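Local coordinates for protein putative N-acetylmuramoyl-L-alanine amidase,autolysin cwp6 (Peptoclostridium difficile, PDB 5J72) that probably cleaves the amide bond between N-acetylmuramic acid and L-alanine in peptidoglycan as a zinc-dependent autolysin of the cell wall, at residues Ala558-Met572 / Thr624-Thr636. Numbering follows the deposited sequence.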
ATOM      1  N   ALA A 558      13.283  21.734  25.520  1.00 29.84           N
ATOM      2  CA  ALA A 558      13.003  20.528  24.701  1.00 28.01           C
ATOM      3  C   ALA A 558      13.179  19.307  25.560  1.00 24.39           C
ATOM      4  O   ALA A 558      12.298  18.462  25.620  1.00 27.87           O
ATOM      5  CB  ALA A 558      13.971  20.487  23.511  1.00 29.42           C
ATOM      6  N   ALA A 559      14.293  19.188  26.304  1.00 26.22           N
ATOM      7  CA  ALA A 559      14.500  17.970  27.098  1.00 23.24           C
ATOM      8  C   ALA A 559      13.472  17.813  28.217  1.00 27.75           C
ATOM      9  O   ALA A 559      13.048  16.696  28.538  1.00 25.63           O
ATOM     10  CB  ALA A 559      15.948  17.981  27.697  1.00 26.55           C
ATOM     11  N   SER A 560      13.058  18.967  28.845  1.00 29.08           N
ATOM     12  CA  SER A 560      12.057  18.924  29.938  1.00 30.24           C
ATOM     13  C   SER A 560      10.697  18.490  29.388  1.00 28.33           C
ATOM     14  O   SER A 560      10.067  17.607  29.981  1.00 26.39           O
ATOM     15  CB  SER A 560      11.883  20.301  30.582  1.00 34.74           C
ATOM     16  OG  SER A 560      13.186  20.801  30.864  1.00 39.79           O
ATOM     17  N   ASN A 561      10.282  19.085  28.243  1.00 28.84           N
ATOM     18  CA  ASN A 561       8.988  18.708  27.611  1.00 23.45           C
ATOM     19  C   ASN A 561       8.957  17.235  27.260  1.00 25.31           C
ATOM     20  O   ASN A 561       8.001  16.536  27.597  1.00 26.83           O
ATOM     21  CB  ASN A 561       8.777  19.533  26.361  1.00 25.46           C
ATOM     22  CG  ASN A 561       8.460  20.958  26.643  1.00 28.67           C
ATOM     23  OD1 ASN A 561       8.017  21.219  27.757  1.00 33.39           O
ATOM     24  ND2 ASN A 561       8.676  21.909  25.724  1.00 28.76           N
ATOM     25  N   ILE A 562      10.014  16.708  26.576  1.00 25.54           N
ATOM     26  CA  ILE A 562      10.000  15.261  26.168  1.00 24.22           C
ATOM     27  C   ILE A 562      10.021  14.367  27.347  1.00 21.17           C
ATOM     28  O   ILE A 562       9.305  13.355  27.405  1.00 23.93           O
ATOM     29  CB  ILE A 562      11.236  15.004  25.219  1.00 24.61           C
ATOM     30  CG1 ILE A 562      11.025  15.809  23.914  1.00 22.75           C
ATOM     31  CG2 ILE A 562      11.411  13.483  24.974  1.00 20.83           C
ATOM     32  CD1 ILE A 562      12.291  15.991  23.074  1.00 24.65           C
ATOM     33  N   LEU A 563      10.833  14.692  28.345  1.00 21.83           N
ATOM     34  CA  LEU A 563      10.885  13.836  29.538  1.00 23.93           C
ATOM     35  C   LEU A 563       9.474  13.788  30.201  1.00 24.58           C
ATOM     36  O   LEU A 563       8.986  12.752  30.596  1.00 24.79           O
ATOM     37  CB  LEU A 563      11.941  14.505  30.520  1.00 27.31           C
ATOM     38  CG  LEU A 563      12.050  13.779  31.862  1.00 28.20           C
ATOM     39  CD1 LEU A 563      12.568  12.365  31.705  1.00 29.25           C
ATOM     40  CD2 LEU A 563      13.023  14.553  32.745  1.00 32.75           C
ATOM     41  N   LYS A 564       8.837  14.968  30.319  1.00 27.17           N
ATOM     42  CA  LYS A 564       7.475  15.022  30.888  1.00 26.97           C
ATOM     43  C   LYS A 564       6.548  14.108  30.054  1.00 28.47           C
ATOM     44  O   LYS A 564       5.869  13.244  30.618  1.00 31.58           O
ATOM     45  CB  LYS A 564       6.976  16.479  30.808  1.00 32.82           C
ATOM     46  CG  LYS A 564       5.568  16.673  31.365  1.00 45.07           C
ATOM     47  CD  LYS A 564       5.186  18.167  31.435  1.00 55.76           C
ATOM     48  CE  LYS A 564       4.181  18.452  32.600  1.00 61.77           C
ATOM     49  NZ  LYS A 564       3.215  19.563  32.273  1.00 54.92           N
ATOM     50  N   ARG A 565       6.549  14.271  28.690  1.00 25.51           N
ATOM     51  CA  ARG A 565       5.597  13.428  27.899  1.00 24.39           C
ATOM     52  C   ARG A 565       5.881  11.946  28.017  1.00 23.50           C
ATOM     53  O   ARG A 565       4.952  11.153  28.094  1.00 26.02           O
ATOM     54  CB  ARG A 565       5.597  13.878  26.451  1.00 23.83           C
ATOM     55  CG  ARG A 565       5.086  15.331  26.294  1.00 23.45           C
ATOM     56  CD  ARG A 565       3.666  15.522  26.907  1.00 26.61           C
ATOM     57  NE  ARG A 565       3.140  16.767  26.361  1.00 33.79           N
ATOM     58  CZ  ARG A 565       1.867  17.132  26.442  1.00 28.82           C
ATOM     59  NH1 ARG A 565       1.465  18.262  25.884  1.00 28.98           N
ATOM     60  NH2 ARG A 565       0.995  16.379  27.095  1.00 24.59           N
ATOM     61  N   ILE A 566       7.167  11.542  28.055  1.00 26.65           N
ATOM     62  CA  ILE A 566       7.438  10.123  28.160  1.00 21.29           C
ATOM     63  C   ILE A 566       6.876   9.583  29.460  1.00 27.20           C
ATOM     64  O   ILE A 566       6.214   8.529  29.504  1.00 27.34           O
ATOM     65  CB  ILE A 566       8.971   9.875  28.107  1.00 25.45           C
ATOM     66  CG1 ILE A 566       9.478  10.191  26.677  1.00 24.61           C
ATOM     67  CG2 ILE A 566       9.286   8.393  28.517  1.00 22.07           C
ATOM     68  CD1 ILE A 566      11.014  10.028  26.589  1.00 26.11           C
ATOM     69  N   LEU A 567       7.160  10.324  30.554  1.00 30.38           N
ATOM     70  CA  LEU A 567       6.716   9.891  31.869  1.00 33.51           C
ATOM     71  C   LEU A 567       5.179   9.889  31.967  1.00 35.94           C
ATOM     72  O   LEU A 567       4.663   9.158  32.795  1.00 38.70           O
ATOM     73  CB  LEU A 567       7.382  10.776  32.920  1.00 33.79           C
ATOM     74  CG  LEU A 567       8.922  10.479  33.046  1.00 34.18           C
ATOM     75  CD1 LEU A 567       9.643  11.552  33.869  1.00 31.78           C
ATOM     76  CD2 LEU A 567       9.096   9.112  33.703  1.00 36.34           C
ATOM     77  N   GLU A 568       4.454  10.666  31.125  1.00 35.92           N
ATOM     78  CA  GLU A 568       2.977  10.633  31.157  1.00 37.83           C
ATOM     79  C   GLU A 568       2.456   9.243  30.758  1.00 40.69           C
ATOM     80  O   GLU A 568       1.340   8.913  31.145  1.00 40.41           O
ATOM     81  CB  GLU A 568       2.373  11.748  30.215  1.00 38.47           C
ATOM     82  CG  GLU A 568       2.611  13.132  30.819  1.00 45.45           C
ATOM     83  CD  GLU A 568       2.000  14.303  30.020  1.00 51.88           C
ATOM     84  OE1 GLU A 568       1.459  14.084  28.913  1.00 41.40           O
ATOM     85  OE2 GLU A 568       2.074  15.471  30.542  1.00 49.11           O
ATOM     86  N   LYS A 569       3.238   8.392  30.015  1.00 38.72           N
ATOM     87  CA  LYS A 569       2.737   7.061  29.581  1.00 34.89           C
ATOM     88  C   LYS A 569       3.573   5.936  30.058  1.00 32.90           C
ATOM     89  O   LYS A 569       3.215   4.792  29.855  1.00 33.93           O
ATOM     90  CB  LYS A 569       2.725   6.899  28.040  1.00 36.22           C
ATOM     91  CG  LYS A 569       1.928   7.939  27.327  1.00 44.34           C
ATOM     92  CD  LYS A 569       0.454   7.652  27.393  1.00 54.96           C
ATOM     93  CE  LYS A 569      -0.228   8.975  27.605  1.00 61.98           C
ATOM     94  NZ  LYS A 569      -1.672   8.913  27.291  1.00 68.28           N
ATOM     95  N   PHE A 570       4.697   6.237  30.655  1.00 34.85           N
ATOM     96  CA  PHE A 570       5.604   5.200  31.090  1.00 35.20           C
ATOM     97  C   PHE A 570       6.018   5.413  32.548  1.00 38.21           C
ATOM     98  O   PHE A 570       6.649   6.440  32.827  1.00 39.20           O
ATOM     99  CB  PHE A 570       6.887   5.247  30.185  1.00 36.61           C
ATOM    100  CG  PHE A 570       6.598   4.791  28.773  1.00 35.09           C
ATOM    101  CD1 PHE A 570       6.549   3.444  28.460  1.00 33.54           C
ATOM    102  CD2 PHE A 570       6.330   5.701  27.778  1.00 32.43           C
ATOM    103  CE1 PHE A 570       6.229   3.025  27.171  1.00 32.05           C
ATOM    104  CE2 PHE A 570       6.010   5.273  26.481  1.00 28.33           C
ATOM    105  CZ  PHE A 570       5.964   3.935  26.201  1.00 27.73           C
ATOM    106  N   ASN A 571       5.716   4.472  33.457  1.00 42.38           N
ATOM    107  CA  ASN A 571       6.124   4.671  34.846  1.00 51.44           C
ATOM    108  C   ASN A 571       7.548   4.168  35.046  1.00 53.46           C
ATOM    109  O   ASN A 571       7.744   3.115  35.640  1.00 51.84           O
ATOM    110  CB  ASN A 571       5.186   3.932  35.849  1.00 55.67           C
ATOM    111  CG  ASN A 571       5.347   4.470  37.276  1.00 57.91           C
ATOM    112  N   MET A 572       8.534   4.921  34.542  1.00 50.14           N
ATOM    113  CA  MET A 572       9.957   4.590  34.669  1.00 51.10           C
ATOM    114  C   MET A 572      10.624   5.608  35.559  1.00 50.10           C
ATOM    115  O   MET A 572      10.088   6.704  35.738  1.00 49.33           O
ATOM    116  CB  MET A 572      10.661   4.640  33.302  1.00 51.31           C
ATOM    117  CG  MET A 572      10.249   3.534  32.374  1.00 54.39           C
ATOM    118  SD  MET A 572      11.070   3.755  30.765  1.00 54.95           S
ATOM    119  CE  MET A 572      10.037   2.635  29.653  1.00 53.89           C
ATOM    120  N   THR A 624       4.146   3.914  21.113  1.00 23.18           N
ATOM    121  CA  THR A 624       3.708   4.915  22.111  1.00 27.52           C
ATOM    122  C   THR A 624       4.919   5.737  22.589  1.00 25.31           C
ATOM    123  O   THR A 624       4.835   6.950  22.745  1.00 24.20           O
ATOM    124  CB  THR A 624       3.047   4.206  23.286  1.00 30.94           C
ATOM    125  OG1 THR A 624       1.872   3.595  22.751  1.00 32.30           O
ATOM    126  CG2 THR A 624       2.654   5.182  24.424  1.00 33.04           C
ATOM    127  N   MET A 625       6.048   5.070  22.789  1.00 24.91           N
ATOM    128  CA  MET A 625       7.268   5.784  23.182  1.00 24.46           C
ATOM    129  C   MET A 625       7.602   6.814  22.139  1.00 23.78           C
ATOM    130  O   MET A 625       7.879   7.969  22.487  1.00 21.42           O
ATOM    131  CB  MET A 625       8.414   4.791  23.328  1.00 24.85           C
ATOM    132  CG  MET A 625       9.765   5.505  23.580  1.00 26.06           C
ATOM    133  SD  MET A 625       9.833   6.397  25.190  1.00 25.77           S
ATOM    134  CE  MET A 625       9.896   4.972  26.400  1.00 22.63           C
ATOM    135  N   GLY A 626       7.564   6.451  20.805  1.00 18.40           N
ATOM    136  CA  GLY A 626       7.901   7.451  19.798  1.00 18.99           C
ATOM    137  C   GLY A 626       6.877   8.585  19.756  1.00 18.91           C
ATOM    138  O   GLY A 626       7.227   9.752  19.559  1.00 20.48           O
ATOM    139  N   THR A 627       5.607   8.225  19.877  1.00 19.58           N
ATOM    140  CA  THR A 627       4.572   9.253  19.850  1.00 20.41           C
ATOM    141  C   THR A 627       4.792  10.304  21.004  1.00 19.18           C
ATOM    142  O   THR A 627       4.709  11.511  20.747  1.00 23.56           O
ATOM    143  CB  THR A 627       3.206   8.595  20.116  1.00 23.87           C
ATOM    144  OG1 THR A 627       2.984   7.661  19.026  1.00 24.97           O
ATOM    145  CG2 THR A 627       2.052   9.714  20.179  1.00 23.70           C
ATOM    146  N   GLN A 628       5.051   9.835  22.227  1.00 23.05           N
ATOM    147  CA  GLN A 628       5.271  10.774  23.353  1.00 25.99           C
ATOM    148  C   GLN A 628       6.455  11.682  23.067  1.00 26.25           C
ATOM    149  O   GLN A 628       6.435  12.899  23.348  1.00 23.68           O
ATOM    150  CB  GLN A 628       5.489   9.996  24.649  1.00 26.47           C
ATOM    151  CG  GLN A 628       4.293   9.142  25.094  1.00 27.83           C
ATOM    152  CD  GLN A 628       3.010   9.975  25.107  1.00 34.93           C
ATOM    153  OE1 GLN A 628       2.108   9.792  24.276  1.00 28.95           O
ATOM    154  NE2 GLN A 628       2.917  10.968  26.026  1.00 27.29           N
ATOM    155  N   ILE A 629       7.534  11.099  22.486  1.00 21.29           N
ATOM    156  CA  ILE A 629       8.630  11.953  22.162  1.00 17.70           C
ATOM    157  C   ILE A 629       8.190  13.000  21.148  1.00 21.28           C
ATOM    158  O   ILE A 629       8.580  14.159  21.258  1.00 21.29           O
ATOM    159  CB  ILE A 629       9.827  11.097  21.621  1.00 19.29           C
ATOM    160  CG1 ILE A 629      10.367  10.204  22.768  1.00 18.39           C
ATOM    161  CG2 ILE A 629      10.914  12.036  21.053  1.00 21.13           C
ATOM    162  CD1 ILE A 629      11.468   9.118  22.277  1.00 21.50           C
ATOM    163  N   GLY A 630       7.350  12.583  20.136  1.00 20.52           N
ATOM    164  CA  GLY A 630       6.905  13.543  19.138  1.00 20.07           C
ATOM    165  C   GLY A 630       6.040  14.630  19.809  1.00 20.51           C
ATOM    166  O   GLY A 630       6.120  15.805  19.417  1.00 19.96           O
ATOM    167  N   ILE A 631       5.237  14.241  20.772  1.00 20.69           N
ATOM    168  CA  ILE A 631       4.356  15.262  21.434  1.00 23.86           C
ATOM    169  C   ILE A 631       5.273  16.271  22.179  1.00 23.56           C
ATOM    170  O   ILE A 631       5.053  17.486  22.087  1.00 26.19           O
ATOM    171  CB  ILE A 631       3.368  14.594  22.418  1.00 24.89           C
ATOM    172  CG1 ILE A 631       2.285  13.765  21.637  1.00 23.08           C
ATOM    173  CG2 ILE A 631       2.609  15.745  23.263  1.00 24.76           C
ATOM    174  CD1 ILE A 631       1.572  12.744  22.554  1.00 23.37           C
ATOM    175  N   GLY A 632       6.287  15.757  22.895  1.00 24.27           N
ATOM    176  CA  GLY A 632       7.227  16.643  23.591  1.00 22.45           C
ATOM    177  C   GLY A 632       7.914  17.571  22.625  1.00 25.10           C
ATOM    178  O   GLY A 632       8.161  18.729  22.923  1.00 24.92           O
ATOM    179  N   ILE A 633       8.288  17.073  21.417  1.00 22.21           N
ATOM    180  CA  ILE A 633       8.923  17.936  20.430  1.00 20.60           C
ATOM    181  C   ILE A 633       7.930  19.026  19.934  1.00 21.60           C
ATOM    182  O   ILE A 633       8.318  20.201  19.783  1.00 26.36           O
ATOM    183  CB  ILE A 633       9.438  17.105  19.202  1.00 18.41           C
ATOM    184  CG1 ILE A 633      10.644  16.214  19.700  1.00 21.46           C
ATOM    185  CG2 ILE A 633       9.863  18.039  17.997  1.00 19.49           C
ATOM    186  CD1 ILE A 633      11.077  15.141  18.595  1.00 20.76           C
ATOM    187  N   GLU A 634       6.702  18.615  19.630  1.00 24.44           N
ATOM    188  CA  GLU A 634       5.669  19.557  19.168  1.00 26.59           C
ATOM    189  C   GLU A 634       5.462  20.652  20.285  1.00 28.21           C
ATOM    190  O   GLU A 634       5.349  21.845  19.947  1.00 31.00           O
ATOM    191  CB  GLU A 634       4.376  18.790  18.933  1.00 29.78           C
ATOM    192  CG  GLU A 634       3.205  19.729  18.678  1.00 32.26           C
ATOM    193  CD  GLU A 634       1.880  18.964  18.599  1.00 29.64           C
ATOM    194  OE1 GLU A 634       1.646  18.053  19.414  1.00 31.01           O
ATOM    195  OE2 GLU A 634       1.095  19.301  17.692  1.00 35.75           O
ATOM    196  N   ASP A 635       5.410  20.248  21.547  1.00 25.44           N
ATOM    197  CA  ASP A 635       5.329  21.192  22.661  1.00 30.16           C
ATOM    198  C   ASP A 635       6.367  22.243  22.537  1.00 32.19           C
ATOM    199  O   ASP A 635       6.101  23.430  22.788  1.00 30.78           O
ATOM    200  CB  ASP A 635       5.636  20.535  24.000  1.00 29.45           C
ATOM    201  CG  ASP A 635       4.576  19.598  24.481  1.00 31.54           C
ATOM    202  OD1 ASP A 635       3.425  19.723  24.030  1.00 33.48           O
ATOM    203  OD2 ASP A 635       4.885  18.738  25.335  1.00 28.74           O
ATOM    204  N   THR A 636       7.554  21.833  22.165  1.00 27.76           N
ATOM    205  CA  THR A 636       8.684  22.708  22.062  1.00 28.48           C
ATOM    206  C   THR A 636       8.719  23.582  20.840  1.00 33.01           C
ATOM    207  O   THR A 636       8.978  24.786  20.999  1.00 33.65           O
ATOM    208  CB  THR A 636       9.970  21.834  22.106  1.00 27.57           C
ATOM    209  OG1 THR A 636       9.930  21.003  23.261  1.00 24.39           O
ATOM    210  CG2 THR A 636      11.226  22.681  22.182  1.00 30.96           C
TER
HETATM  211  O   HOH W   1       7.785  24.673  25.564  1.00 35.30           O
HETATM  212  O   HOH W   2       5.340  18.609  28.033  1.00 53.83           O
HETATM  213  O   HOH W   3       0.497  12.532  26.901  1.00 51.09           O
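Arg565 and Asp635 join two neighbouring helices of the amidase_3 domain, whose segments 558-569 and 624-636 run roughly antiparallel (144°) across its mixed sheet, and the pair illustrates how a helix interface can be apolar on the side facing the sheet and polar on the side away from it. The guanidinium grips the carboxylate side-on: Arg565 NE reaches Asp635 OD2 at 2.8 Å, on the syn lone pair of that oxygen, and NH1 takes OD1, the two planes being nearly coplanar. A bend at chi2 (-56°) carries the arginine chain over Gly632, while Ile631 CG2 sits against one guanidinium face. NH2 turns to Glu568 OE1 one helical turn on, completing a salt-bridge network that probably keeps all three groups charged.

Gln628 fits as a knob among Arg565, Ile566, Glu568 and Lys569; its NE2 donates to Arg565 O from above the carbonyl plane and, through a water, is linked to Glu568 OE1. At the other end Asn561 ND2 gives a nearly straight bond (170°) to Thr636 OG1. Where the backbones draw closest, CA of Ile562 and CA of Gly632 are 4.0 Å apart, a spacing that glycine, lacking CB, permits. At the C-terminal end of 558-572, Met625 CE stands 3.8 Å from the centroid of the Phe570 ring, almost on its normal, in a CH-pi contact.

On the side facing the sheet, Ile562 and Ile566 meet Ile629, and these three also rest on strand 599-606, with Ile629 touching the zinc-ligand-bearing helix 477-494 as well. Thr636 OG1, the acceptor for Asn561, is itself positioned by donating to Gly632 O, 2.9 Å away.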